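Local coordinates for bifunctional purine biosynthetic protein ADE5,7 (Cryptococcus neoformans var. grubii serotype A, PDB 7LVO), which catalyses the second and fifth steps of de novo purine biosynthesis, this chain being its N-terminal half, which makes glycinamide ribonucleotide from phosphoribosylamine, glycine and ATP, at residues A[36-41]-A[105-110]; A[32-37]-A[59-64]; A[277-282]-A[462-467]. All blocks are in the same frame, centred on the assembly; numbering follows the deposited sequence.

In the fold
Contacts 1 and 2 adjoin in the N domain, their centres about 9 Å apart, and both start from the chain around Ser36 and Asp37. Contact 1 is buried and pairs the inner strand 38-44 with the edge strand 108-111; contact 2 lies at the surface, where the lead-in to 38-44 meets the turn before its other neighbour, 62-67. Backbone hydrogen bonds, aliphatic side chains and one aspartate carboxylate make up the first, an arginine, carbonyls and a water much of the second. Contact 3, about 34 Å from contact 1 between centres, is buried but has no hydrogen bond between its segments: residues near the end of the modelled chain pack on strand 277-280.

Contact 1. Residues A[36-41]-A[105-110]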
ATOM      1  N   SER A  36      13.492  -7.136  24.284  1.00 54.06           N
ATOM      2  CA  SER A  36      13.363  -8.296  23.410  1.00 43.07           C
ATOM      3  C   SER A  36      12.091  -9.091  23.696  1.00 36.87           C
ATOM      4  O   SER A  36      12.032 -10.298  23.447  1.00 35.84           O
ATOM      5  CB  SER A  36      14.592  -9.194  23.538  1.00 47.33           C
ATOM      6  OG  SER A  36      14.801  -9.585  24.886  1.00 59.81           O
ATOM      7  N   ASP A  37      11.064  -8.426  24.211  1.00 34.78           N
ATOM      8  CA  ASP A  37       9.749  -9.034  24.410  1.00 37.82           C
ATOM      9  C   ASP A  37       8.677  -8.035  23.987  1.00 31.20           C
ATOM     10  O   ASP A  37       7.710  -7.772  24.702  1.00 31.25           O
ATOM     11  CB  ASP A  37       9.559  -9.481  25.860  1.00 35.84           C
ATOM     12  CG  ASP A  37       9.753  -8.351  26.850  1.00 43.79           C
ATOM     13  OD1 ASP A  37      10.520  -7.414  26.545  1.00 49.44           O
ATOM     14  OD2 ASP A  37       9.137  -8.400  27.932  1.00 45.68           O
ATOM     15  N   LEU A  38       8.842  -7.480  22.791  1.00 29.22           N
ATOM     16  CA  LEU A  38       8.005  -6.382  22.345  1.00 28.75           C
ATOM     17  C   LEU A  38       6.581  -6.844  22.047  1.00 29.59           C
ATOM     18  O   LEU A  38       6.334  -8.001  21.699  1.00 27.73           O
ATOM     19  CB  LEU A  38       8.606  -5.747  21.097  1.00 31.60           C
ATOM     20  CG  LEU A  38       9.969  -5.080  21.279  1.00 43.52           C
ATOM     21  CD1 LEU A  38      10.581  -4.762  19.925  1.00 50.12           C
ATOM     22  CD2 LEU A  38       9.837  -3.826  22.123  1.00 31.77           C
ATOM     23  N   SER A  39       5.642  -5.914  22.193  1.00 31.13           N
ATOM     24  CA  SER A  39       4.253  -6.096  21.796  1.00 32.81           C
ATOM     25  C   SER A  39       3.959  -5.092  20.692  1.00 33.93           C
ATOM     26  O   SER A  39       4.108  -3.885  20.900  1.00 23.67           O
ATOM     27  CB  SER A  39       3.306  -5.888  22.980  1.00 28.53           C
ATOM     28  OG  SER A  39       3.520  -6.873  23.970  1.00 29.65           O
ATOM     29  N   ILE A  40       3.563  -5.593  19.520  1.00 33.89           N
ATOM     30  CA  ILE A  40       3.285  -4.769  18.351  1.00 23.82           C
ATOM     31  C   ILE A  40       1.811  -4.895  17.998  1.00 24.45           C
ATOM     32  O   ILE A  40       1.247  -5.994  18.017  1.00 25.03           O
ATOM     33  CB  ILE A  40       4.167  -5.175  17.150  1.00 23.61           C
ATOM     34  CG1 ILE A  40       5.641  -4.899  17.456  1.00 34.47           C
ATOM     35  CG2 ILE A  40       3.730  -4.431  15.896  1.00 26.81           C
ATOM     36  CD1 ILE A  40       6.600  -5.489  16.439  1.00 28.39           C
ATOM     37  N   LEU A  41       1.189  -3.771  17.674  1.00 28.72           N
ATOM     38  CA  LEU A  41      -0.225  -3.709  17.329  1.00 25.02           C
ATOM     39  C   LEU A  41      -0.356  -3.351  15.857  1.00 26.04           C
ATOM     40  O   LEU A  41       0.062  -2.260  15.439  1.00 26.62           O
ATOM     41  CB  LEU A  41      -0.949  -2.680  18.194  1.00 29.76           C
ATOM     42  CG  LEU A  41      -2.404  -2.387  17.849  1.00 25.84           C
ATOM     43  CD1 LEU A  41      -3.278  -3.616  18.062  1.00 29.99           C
ATOM     44  CD2 LEU A  41      -2.907  -1.215  18.681  1.00 26.84           C
ATOM     45  N   ASN A 105       0.286  -2.035  27.255  1.00 32.78           N
ATOM     46  CA  ASN A 105       1.711  -1.727  27.134  1.00 43.27           C
ATOM     47  C   ASN A 105       2.239  -2.095  25.748  1.00 36.26           C
ATOM     48  O   ASN A 105       3.256  -2.777  25.601  1.00 35.79           O
ATOM     49  CB  ASN A 105       2.515  -2.432  28.230  1.00 42.43           C
ATOM     50  CG  ASN A 105       2.275  -1.831  29.599  1.00 48.20           C
ATOM     51  OD1 ASN A 105       1.784  -2.502  30.507  1.00 48.20           O
ATOM     52  ND2 ASN A 105       2.619  -0.558  29.751  1.00 48.90           N
ATOM     53  N   ILE A 106       1.532  -1.628  24.723  1.00 31.67           N
ATOM     54  CA  ILE A 106       1.976  -1.836  23.351  1.00 31.47           C
ATOM     55  C   ILE A 106       3.205  -0.976  23.096  1.00 31.26           C
ATOM     56  O   ILE A 106       3.229   0.215  23.431  1.00 30.09           O
ATOM     57  CB  ILE A 106       0.850  -1.504  22.362  1.00 32.31           C
ATOM     58  CG1 ILE A 106      -0.314  -2.479  22.537  1.00 29.08           C
ATOM     59  CG2 ILE A 106       1.377  -1.531  20.925  1.00 34.01           C
ATOM     60  CD1 ILE A 106       0.030  -3.929  22.264  1.00 29.81           C
ATOM     61  N   ASP A 107       4.235  -1.577  22.498  1.00 27.32           N
ATOM     62  CA  ASP A 107       5.484  -0.886  22.237  1.00 22.71           C
ATOM     63  C   ASP A 107       5.542  -0.253  20.862  1.00 29.00           C
ATOM     64  O   ASP A 107       6.405   0.602  20.628  1.00 23.20           O
ATOM     65  CB  ASP A 107       6.657  -1.860  22.382  1.00 29.95           C
ATOM     66  CG  ASP A 107       6.719  -2.497  23.758  1.00 37.73           C
ATOM     67  OD1 ASP A 107       6.825  -1.748  24.756  1.00 31.62           O
ATOM     68  OD2 ASP A 107       6.652  -3.745  23.834  1.00 35.14           O
ATOM     69  N   LEU A 108       4.652  -0.639  19.949  1.00 24.96           N
ATOM     70  CA  LEU A 108       4.693  -0.117  18.589  1.00 26.10           C
ATOM     71  C   LEU A 108       3.366  -0.403  17.900  1.00 26.86           C
ATOM     72  O   LEU A 108       2.799  -1.480  18.065  1.00 23.31           O
ATOM     73  CB  LEU A 108       5.845  -0.742  17.790  1.00 24.37           C
ATOM     74  CG  LEU A 108       5.963  -0.322  16.324  1.00 30.28           C
ATOM     75  CD1 LEU A 108       6.357   1.138  16.212  1.00 26.67           C
ATOM     76  CD2 LEU A 108       6.951  -1.217  15.589  1.00 21.03           C
ATOM     77  N   VAL A 109       2.892   0.569  17.126  1.00 24.81           N
ATOM     78  CA  VAL A 109       1.667   0.454  16.345  1.00 20.84           C
ATOM     79  C   VAL A 109       2.026   0.648  14.879  1.00 20.98           C
ATOM     80  O   VAL A 109       2.715   1.616  14.525  1.00 25.81           O
ATOM     81  CB  VAL A 109       0.609   1.481  16.785  1.00 20.19           C
ATOM     82  CG1 VAL A 109      -0.639   1.366  15.923  1.00 19.21           C
ATOM     83  CG2 VAL A 109       0.267   1.298  18.249  1.00 31.11           C
ATOM     84  N   VAL A 110       1.579  -0.282  14.036  1.00 21.42           N
ATOM     85  CA  VAL A 110       1.829  -0.228  12.601  1.00 17.17           C
ATOM     86  C   VAL A 110       0.493  -0.128  11.872  1.00 19.91           C
ATOM     87  O   VAL A 110      -0.135  -1.161  11.591  1.00 26.97           O
ATOM     88  CB  VAL A 110       2.625  -1.454  12.127  1.00 21.41           C
ATOM     89  CG1 VAL A 110       2.953  -1.344  10.641  1.00 20.97           C
ATOM     90  CG2 VAL A 110       3.886  -1.626  12.955  1.00 28.59           C
TER
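Asp107 turns its carboxylate back onto the start of strand 38-41, where OD2 takes the N-H of Ser39 at 2.9 Å. The bond uses the anti side of OD2, 16° out of the carboxylate plane. The side chains of Leu38 and Asp107 cross at about a right angle, and Leu38 CD2 is 3.6 Å from Asp107 OD2. Ser39 O answers with a 2.8 Å bond from Asp107 N, so one residue grips both backbone polar atoms of Ser39; Leu108 N adds a weak bond to the same oxygen. Helix 95-104 ends in a Schellman motif at Asn105 and leads into strand 108-111, the parallel edge strand of the Rossmann-like N domain of the ATP-grasp ligases. The pairing continues with Leu41 N to Leu108 O (2.8 Å) and Val110 N to Leu41 O (2.9 Å). Ile40 and Leu108 lie side by side on one face of the sheet, Ile40 CG1 against Leu108 CB; Leu108 also packs on Leu358 and Leu359 of helix 354-362. Leu41 and Val109 point together to the opposite face. With Leu41 CG trans to its own N (chi1 173°), CD2 reaches Val109 CG2 at 4.1 Å, while Leu41 CB rests 3.8 Å from Ile106 CG2.

Contact 2. Residues A[32-37]-A[59-64]; sequences PQPKSD and SSRVAR
Arg61 folds its guanidinium group against the carbonyls of Pro34 and Lys35, and the two backbones draw closest where Ser36 CA lies 3.8 Å from Arg61 CA. CG stands beside the backbone N, and a bend at chi3 (44°) swings the flat group over toward the proline. Pro34 O lies at the guanidinium edge, near its plane, and takes a weak hydrogen bond from Arg61 NH1 at 2.9 Å. Lys35 O sits over one face instead, so near to the group that the detail is doubtful, and the angles there are too poor for hydrogen bonds. Packing is close at Ser36 as well: its carbonyl carbon is 3.4 Å from Arg61 O. Farther along, the methyl of Ala63 presses on the backbone of Asp37, Ala63 CB to Asp37 CA 3.7 Å, whereas the aspartate carboxylate heads away toward Lys35. The outer side is looser and wetter. Ser36 O and Ser60 O do not bond to each other but share a water that donates to both, at 2.6 Å to Ser36 O and 3.1 Å to Ser60 O. Ser59 to Val62 form a type I turn, and Ser59 OG, also hydrogen-bonded to Asp353, accepts from Arg61 N at 2.9 Å, an ST turn. Beyond the turn, strand 62-67 pairs through its backbone with Leu38 and Ile40 of strand 38-44, while Ser59 and Val62 pack on Ala355 of helix 354-362.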
ATOM      1  N   PRO A  32      21.051   0.265  28.371  1.00 74.01           N
ATOM      2  CA  PRO A  32      20.206  -0.894  28.671  1.00 74.01           C
ATOM      3  C   PRO A  32      20.044  -1.800  27.458  1.00 74.01           C
ATOM      4  O   PRO A  32      20.172  -1.380  26.307  1.00 74.01           O
ATOM      5  CB  PRO A  32      18.871  -0.263  29.081  1.00 39.06           C
ATOM      6  CG  PRO A  32      18.868   1.070  28.413  1.00 39.06           C
ATOM      7  CD  PRO A  32      20.301   1.531  28.425  1.00 39.06           C
ATOM      8  N   GLN A  33      19.763  -3.068  27.741  1.00 81.61           N
ATOM      9  CA  GLN A  33      19.558  -4.037  26.676  1.00 81.61           C
ATOM     10  C   GLN A  33      18.323  -3.659  25.861  1.00 81.61           C
ATOM     11  O   GLN A  33      17.294  -3.275  26.431  1.00 81.61           O
ATOM     12  CB  GLN A  33      19.388  -5.444  27.256  1.00 46.01           C
ATOM     13  CG  GLN A  33      20.578  -5.950  28.057  1.00 46.01           C
ATOM     14  CD  GLN A  33      21.671  -6.531  27.181  1.00 46.01           C
ATOM     15  OE1 GLN A  33      21.624  -6.429  25.951  1.00 46.01           O
ATOM     16  NE2 GLN A  33      22.663  -7.152  27.810  1.00 46.01           N
ATOM     17  N   PRO A  34      18.385  -3.748  24.533  1.00 70.41           N
ATOM     18  CA  PRO A  34      17.179  -3.514  23.728  1.00 70.41           C
ATOM     19  C   PRO A  34      16.081  -4.499  24.107  1.00 70.41           C
ATOM     20  O   PRO A  34      16.295  -5.713  24.126  1.00 70.41           O
ATOM     21  CB  PRO A  34      17.665  -3.726  22.289  1.00 48.78           C
ATOM     22  CG  PRO A  34      19.147  -3.517  22.346  1.00 48.78           C
ATOM     23  CD  PRO A  34      19.571  -4.009  23.699  1.00 48.78           C
ATOM     24  N   LYS A  35      14.904  -3.964  24.422  1.00 65.33           N
ATOM     25  CA  LYS A  35      13.786  -4.796  24.848  1.00 65.33           C
ATOM     26  C   LYS A  35      13.508  -5.883  23.820  1.00 65.33           C
ATOM     27  O   LYS A  35      13.310  -5.598  22.636  1.00 65.33           O
ATOM     28  CB  LYS A  35      12.541  -3.931  25.053  1.00 43.20           C
ATOM     29  CG  LYS A  35      11.517  -4.517  26.012  1.00 43.20           C
ATOM     30  CD  LYS A  35      12.140  -4.759  27.384  1.00 43.20           C
ATOM     31  CE  LYS A  35      11.085  -4.740  28.480  1.00 43.20           C
ATOM     32  NZ  LYS A  35       9.941  -5.634  28.166  1.00 43.20           N
ATOM     33  N   SER A  36      13.492  -7.136  24.284  1.00 54.06           N
ATOM     34  CA  SER A  36      13.363  -8.296  23.410  1.00 43.07           C
ATOM     35  C   SER A  36      12.091  -9.091  23.696  1.00 36.87           C
ATOM     36  O   SER A  36      12.032 -10.298  23.447  1.00 35.84           O
ATOM     37  CB  SER A  36      14.592  -9.194  23.538  1.00 47.33           C
ATOM     38  OG  SER A  36      14.801  -9.585  24.886  1.00 59.81           O
ATOM     39  N   ASP A  37      11.064  -8.426  24.211  1.00 34.78           N
ATOM     40  CA  ASP A  37       9.749  -9.034  24.410  1.00 37.82           C
ATOM     41  C   ASP A  37       8.677  -8.035  23.987  1.00 31.20           C
ATOM     42  O   ASP A  37       7.710  -7.772  24.702  1.00 31.25           O
ATOM     43  CB  ASP A  37       9.559  -9.481  25.860  1.00 35.84           C
ATOM     44  CG  ASP A  37       9.753  -8.351  26.850  1.00 43.79           C
ATOM     45  OD1 ASP A  37      10.520  -7.414  26.545  1.00 49.44           O
ATOM     46  OD2 ASP A  37       9.137  -8.400  27.932  1.00 45.68           O
ATOM     47  N   SER A  59      10.821 -12.402  14.454  1.00 26.56           N
ATOM     48  CA  SER A  59      11.822 -11.654  15.207  1.00 26.56           C
ATOM     49  C   SER A  59      11.948 -12.215  16.617  1.00 30.51           C
ATOM     50  O   SER A  59      10.952 -12.382  17.322  1.00 26.86           O
ATOM     51  CB  SER A  59      11.445 -10.179  15.269  1.00 33.90           C
ATOM     52  OG  SER A  59      12.122  -9.509  16.333  1.00 30.48           O
ATOM     53  N   SER A  60      13.184 -12.487  17.038  1.00 30.70           N
ATOM     54  CA  SER A  60      13.431 -12.896  18.416  1.00 32.36           C
ATOM     55  C   SER A  60      13.233 -11.758  19.405  1.00 25.07           C
ATOM     56  O   SER A  60      13.259 -11.999  20.615  1.00 34.56           O
ATOM     57  CB  SER A  60      14.848 -13.467  18.554  1.00 34.45           C
ATOM     58  OG  SER A  60      15.822 -12.492  18.243  1.00 33.12           O
ATOM     59  N   ARG A  61      13.053 -10.529  18.926  1.00 32.60           N
ATOM     60  CA  ARG A  61      12.786  -9.385  19.788  1.00 37.56           C
ATOM     61  C   ARG A  61      11.298  -9.107  19.953  1.00 34.81           C
ATOM     62  O   ARG A  61      10.932  -8.126  20.605  1.00 37.76           O
ATOM     63  CB  ARG A  61      13.482  -8.139  19.235  1.00 44.74           C
ATOM     64  CG  ARG A  61      15.003  -8.179  19.338  1.00 44.81           C
ATOM     65  CD  ARG A  61      15.634  -6.933  18.742  1.00 39.44           C
ATOM     66  NE  ARG A  61      14.938  -5.717  19.148  1.00 48.40           N
ATOM     67  CZ  ARG A  61      15.001  -5.188  20.362  1.00 58.34           C
ATOM     68  NH1 ARG A  61      15.706  -5.755  21.327  1.00 52.07           N
ATOM     69  NH2 ARG A  61      14.335  -4.064  20.616  1.00 56.46           N
ATOM     70  N   VAL A  62      10.436  -9.942  19.377  1.00 33.94           N
ATOM     71  CA  VAL A  62       8.993  -9.753  19.424  1.00 31.54           C
ATOM     72  C   VAL A  62       8.378 -10.927  20.171  1.00 26.24           C
ATOM     73  O   VAL A  62       8.640 -12.088  19.835  1.00 26.96           O
ATOM     74  CB  VAL A  62       8.396  -9.626  18.010  1.00 29.76           C
ATOM     75  CG1 VAL A  62       6.873  -9.617  18.072  1.00 29.40           C
ATOM     76  CG2 VAL A  62       8.921  -8.374  17.331  1.00 26.24           C
ATOM     77  N   ALA A  63       7.555 -10.623  21.182  1.00 30.34           N
ATOM     78  CA  ALA A  63       6.847 -11.640  21.940  1.00 33.87           C
ATOM     79  C   ALA A  63       5.343 -11.645  21.708  1.00 35.50           C
ATOM     80  O   ALA A  63       4.692 -12.648  22.023  1.00 29.75           O
ATOM     81  CB  ALA A  63       7.109 -11.458  23.443  1.00 37.34           C
ATOM     82  N   ARG A  64       4.780 -10.569  21.165  1.00 38.75           N
ATOM     83  CA  ARG A  64       3.334 -10.455  21.020  1.00 36.87           C
ATOM     84  C   ARG A  64       3.016  -9.642  19.776  1.00 32.68           C
ATOM     85  O   ARG A  64       3.564  -8.550  19.587  1.00 26.46           O
ATOM     86  CB  ARG A  64       2.718  -9.795  22.262  1.00 32.74           C
ATOM     87  CG  ARG A  64       1.206  -9.708  22.256  1.00 43.04           C
ATOM     88  CD  ARG A  64       0.710  -8.949  23.485  1.00 46.07           C
ATOM     89  NE  ARG A  64      -0.746  -8.937  23.584  1.00 52.25           N
ATOM     90  CZ  ARG A  64      -1.429  -8.211  24.461  1.00 50.35           C
ATOM     91  NH1 ARG A  64      -0.817  -7.412  25.317  1.00 42.67           N
ATOM     92  NH2 ARG A  64      -2.757  -8.288  24.474  1.00 50.17           N
TER
HETATM   93  O   HOH W   1      10.569 -11.984  22.137  1.00 32.59           O

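Contact 3. Residues A[277-282]-A[462-467]; sequences GAYAPA and DIAYRA
This is a buried, mainly apolar contact in which residues 463-467, near the end of the modelled chain, cover one side of strand 277-280, within the five-stranded antiparallel sheet. The ring of Tyr279, its main piece, leaves the strand with CG placed between N and the carbonyl carbon (chi1 53°) and receives the methyl of Ala464 over one face, a CH-pi contact with CB 4.0 Å from the ring centroid. A type II turn from Asp462 to Tyr465 presents that methyl, Ala464 taking the positive phi. Ala467 CB meets the ring obliquely, 3.9 Å from Tyr279 CE2. At the far end Tyr279 OH lies over one face of the Arg466 guanidinium, toward its rim and 3.6 Å from CZ, the two planes 67° apart; the hydroxyl hydrogen-bonds to Gln259. Gly277 has no side chain, which lets Ile463 CD1 settle 3.9 Å from its CA; its backbone angles too are those of a glycine. The Arg466 side chain comes within about 5 Å of that of Pro239, in the predicted ATP-binding range. Strands 259-263 and 277-280 share the sheet with 377-384, 427-435 and 407-411, consistent with ATP-grasp and C-domain sequences building it together in glycinamide ribonucleotide synthetases.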
ATOM      1  N   GLY A 277      -2.182  -8.706  -8.191  1.00 26.54           N
ATOM      2  CA  GLY A 277      -0.927  -9.427  -8.123  1.00 25.37           C
ATOM      3  C   GLY A 277       0.273  -8.536  -8.361  1.00 25.75           C
ATOM      4  O   GLY A 277       0.165  -7.513  -9.039  1.00 28.19           O
ATOM      5  N   ALA A 278       1.424  -8.914  -7.811  1.00 28.61           N
ATOM      6  CA  ALA A 278       2.628  -8.104  -7.939  1.00 32.44           C
ATOM      7  C   ALA A 278       3.852  -9.010  -7.979  1.00 21.45           C
ATOM      8  O   ALA A 278       3.797 -10.193  -7.634  1.00 24.24           O
ATOM      9  CB  ALA A 278       2.746  -7.096  -6.787  1.00 28.54           C
ATOM     10  N   TYR A 279       4.964  -8.434  -8.416  1.00 22.21           N
ATOM     11  CA  TYR A 279       6.223  -9.157  -8.504  1.00 24.69           C
ATOM     12  C   TYR A 279       7.362  -8.166  -8.310  1.00 27.81           C
ATOM     13  O   TYR A 279       7.213  -6.962  -8.550  1.00 25.10           O
ATOM     14  CB  TYR A 279       6.366  -9.896  -9.843  1.00 24.86           C
ATOM     15  CG  TYR A 279       6.169  -9.018 -11.060  1.00 26.44           C
ATOM     16  CD1 TYR A 279       4.901  -8.752 -11.548  1.00 31.49           C
ATOM     17  CD2 TYR A 279       7.255  -8.449 -11.712  1.00 34.74           C
ATOM     18  CE1 TYR A 279       4.711  -7.951 -12.657  1.00 26.19           C
ATOM     19  CE2 TYR A 279       7.077  -7.640 -12.823  1.00 28.59           C
ATOM     20  CZ  TYR A 279       5.801  -7.399 -13.289  1.00 33.39           C
ATOM     21  OH  TYR A 279       5.607  -6.594 -14.390  1.00 35.05           O
ATOM     22  N   ALA A 280       8.508  -8.690  -7.868  1.00 28.55           N
ATOM     23  CA  ALA A 280       9.681  -7.864  -7.604  1.00 28.37           C
ATOM     24  C   ALA A 280      10.895  -8.768  -7.531  1.00 27.60           C
ATOM     25  O   ALA A 280      10.766  -9.932  -7.135  1.00 25.03           O
ATOM     26  CB  ALA A 280       9.519  -7.075  -6.290  1.00 24.51           C
ATOM     27  N   PRO A 281      12.087  -8.275  -7.913  1.00 25.74           N
ATOM     28  CA  PRO A 281      12.319  -6.950  -8.504  1.00 27.71           C
ATOM     29  C   PRO A 281      11.764  -6.855  -9.924  1.00 21.63           C
ATOM     30  O   PRO A 281      11.912  -7.783 -10.693  1.00 29.80           O
ATOM     31  CB  PRO A 281      13.851  -6.817  -8.514  1.00 21.82           C
ATOM     32  CG  PRO A 281      14.348  -7.862  -7.578  1.00 27.82           C
ATOM     33  CD  PRO A 281      13.348  -8.982  -7.634  1.00 31.90           C
ATOM     34  N   ALA A 282      11.123  -5.746 -10.241  1.00 24.22           N
ATOM     35  CA  ALA A 282      10.589  -5.530 -11.579  1.00 27.75           C
ATOM     36  C   ALA A 282      11.741  -5.317 -12.550  1.00 28.94           C
ATOM     37  O   ALA A 282      12.444  -4.304 -12.436  1.00 26.95           O
ATOM     38  CB  ALA A 282       9.654  -4.319 -11.581  1.00 35.59           C
ATOM     39  N   ASP A 462      -2.099 -14.557 -15.711  1.00 30.68           N
ATOM     40  CA  ASP A 462      -0.990 -13.932 -16.423  1.00 34.85           C
ATOM     41  C   ASP A 462      -0.214 -12.951 -15.546  1.00 35.36           C
ATOM     42  O   ASP A 462       0.397 -12.009 -16.054  1.00 30.80           O
ATOM     43  CB  ASP A 462      -1.505 -13.216 -17.673  1.00 36.07           C
ATOM     44  CG  ASP A 462      -2.458 -12.084 -17.340  1.00 37.65           C
ATOM     45  OD1 ASP A 462      -3.095 -12.141 -16.262  1.00 35.25           O
ATOM     46  OD2 ASP A 462      -2.568 -11.139 -18.147  1.00 33.08           O
ATOM     47  N   ILE A 463      -0.229 -13.156 -14.227  1.00 30.13           N
ATOM     48  CA  ILE A 463       0.550 -12.295 -13.346  1.00 29.53           C
ATOM     49  C   ILE A 463       2.021 -12.394 -13.721  1.00 22.57           C
ATOM     50  O   ILE A 463       2.585 -13.493 -13.805  1.00 25.80           O
ATOM     51  CB  ILE A 463       0.319 -12.677 -11.877  1.00 30.43           C
ATOM     52  CG1 ILE A 463      -1.147 -12.482 -11.506  1.00 26.14           C
ATOM     53  CG2 ILE A 463       1.231 -11.849 -10.966  1.00 35.36           C
ATOM     54  CD1 ILE A 463      -1.644 -11.049 -11.589  1.00 26.55           C
ATOM     55  N   ALA A 464       2.644 -11.240 -13.955  1.00 24.28           N
ATOM     56  CA  ALA A 464       4.045 -11.130 -14.343  1.00 28.14           C
ATOM     57  C   ALA A 464       4.311 -11.657 -15.752  1.00 46.59           C
ATOM     58  O   ALA A 464       5.467 -11.921 -16.110  1.00 42.43           O
ATOM     59  CB  ALA A 464       4.959 -11.847 -13.346  1.00 28.34           C
ATOM     60  N   TYR A 465       3.262 -11.810 -16.565  1.00 57.90           N
ATOM     61  CA  TYR A 465       3.446 -12.341 -17.912  1.00 65.57           C
ATOM     62  C   TYR A 465       4.246 -11.378 -18.780  1.00 64.85           C
ATOM     63  O   TYR A 465       5.109 -11.804 -19.555  1.00 57.59           O
ATOM     64  CB  TYR A 465       2.085 -12.639 -18.551  1.00 48.29           C
ATOM     65  CG  TYR A 465       1.519 -11.489 -19.361  1.00 48.29           C
ATOM     66  CD1 TYR A 465       0.834 -10.447 -18.745  1.00 48.29           C
ATOM     67  CD2 TYR A 465       1.675 -11.448 -20.744  1.00 48.29           C
ATOM     68  CE1 TYR A 465       0.313  -9.398 -19.491  1.00 48.29           C
ATOM     69  CE2 TYR A 465       1.163 -10.404 -21.492  1.00 48.29           C
ATOM     70  CZ  TYR A 465       0.484  -9.383 -20.863  1.00 48.29           C
ATOM     71  OH  TYR A 465      -0.028  -8.344 -21.612  1.00 48.29           O
ATOM     72  N   ARG A 466       3.983 -10.077 -18.658  1.00 57.44           N
ATOM     73  CA  ARG A 466       4.633  -9.080 -19.495  1.00 59.86           C
ATOM     74  C   ARG A 466       6.101  -8.876 -19.143  1.00 67.98           C
ATOM     75  O   ARG A 466       6.800  -8.161 -19.868  1.00 68.85           O
ATOM     76  CB  ARG A 466       3.877  -7.755 -19.392  1.00 47.17           C
ATOM     77  CG  ARG A 466       3.528  -7.365 -17.971  1.00 47.17           C
ATOM     78  CD  ARG A 466       2.493  -6.248 -17.946  1.00 47.17           C
ATOM     79  NE  ARG A 466       2.167  -5.856 -16.578  1.00 47.17           N
ATOM     80  CZ  ARG A 466       2.801  -4.906 -15.908  1.00 47.17           C
ATOM     81  NH1 ARG A 466       3.789  -4.217 -16.462  1.00 47.17           N
ATOM     82  NH2 ARG A 466       2.438  -4.640 -14.656  1.00 47.17           N
ATOM     83  N   ALA A 467       6.577  -9.483 -18.057  1.00 42.84           N
ATOM     84  CA  ALA A 467       7.986  -9.425 -17.699  1.00 38.66           C
ATOM     85  C   ALA A 467       8.751 -10.688 -18.073  1.00 50.16           C
ATOM     86  O   ALA A 467       9.985 -10.664 -18.083  1.00 40.01           O
ATOM     87  CB  ALA A 467       8.144  -9.170 -16.195  1.00 35.75           C
TER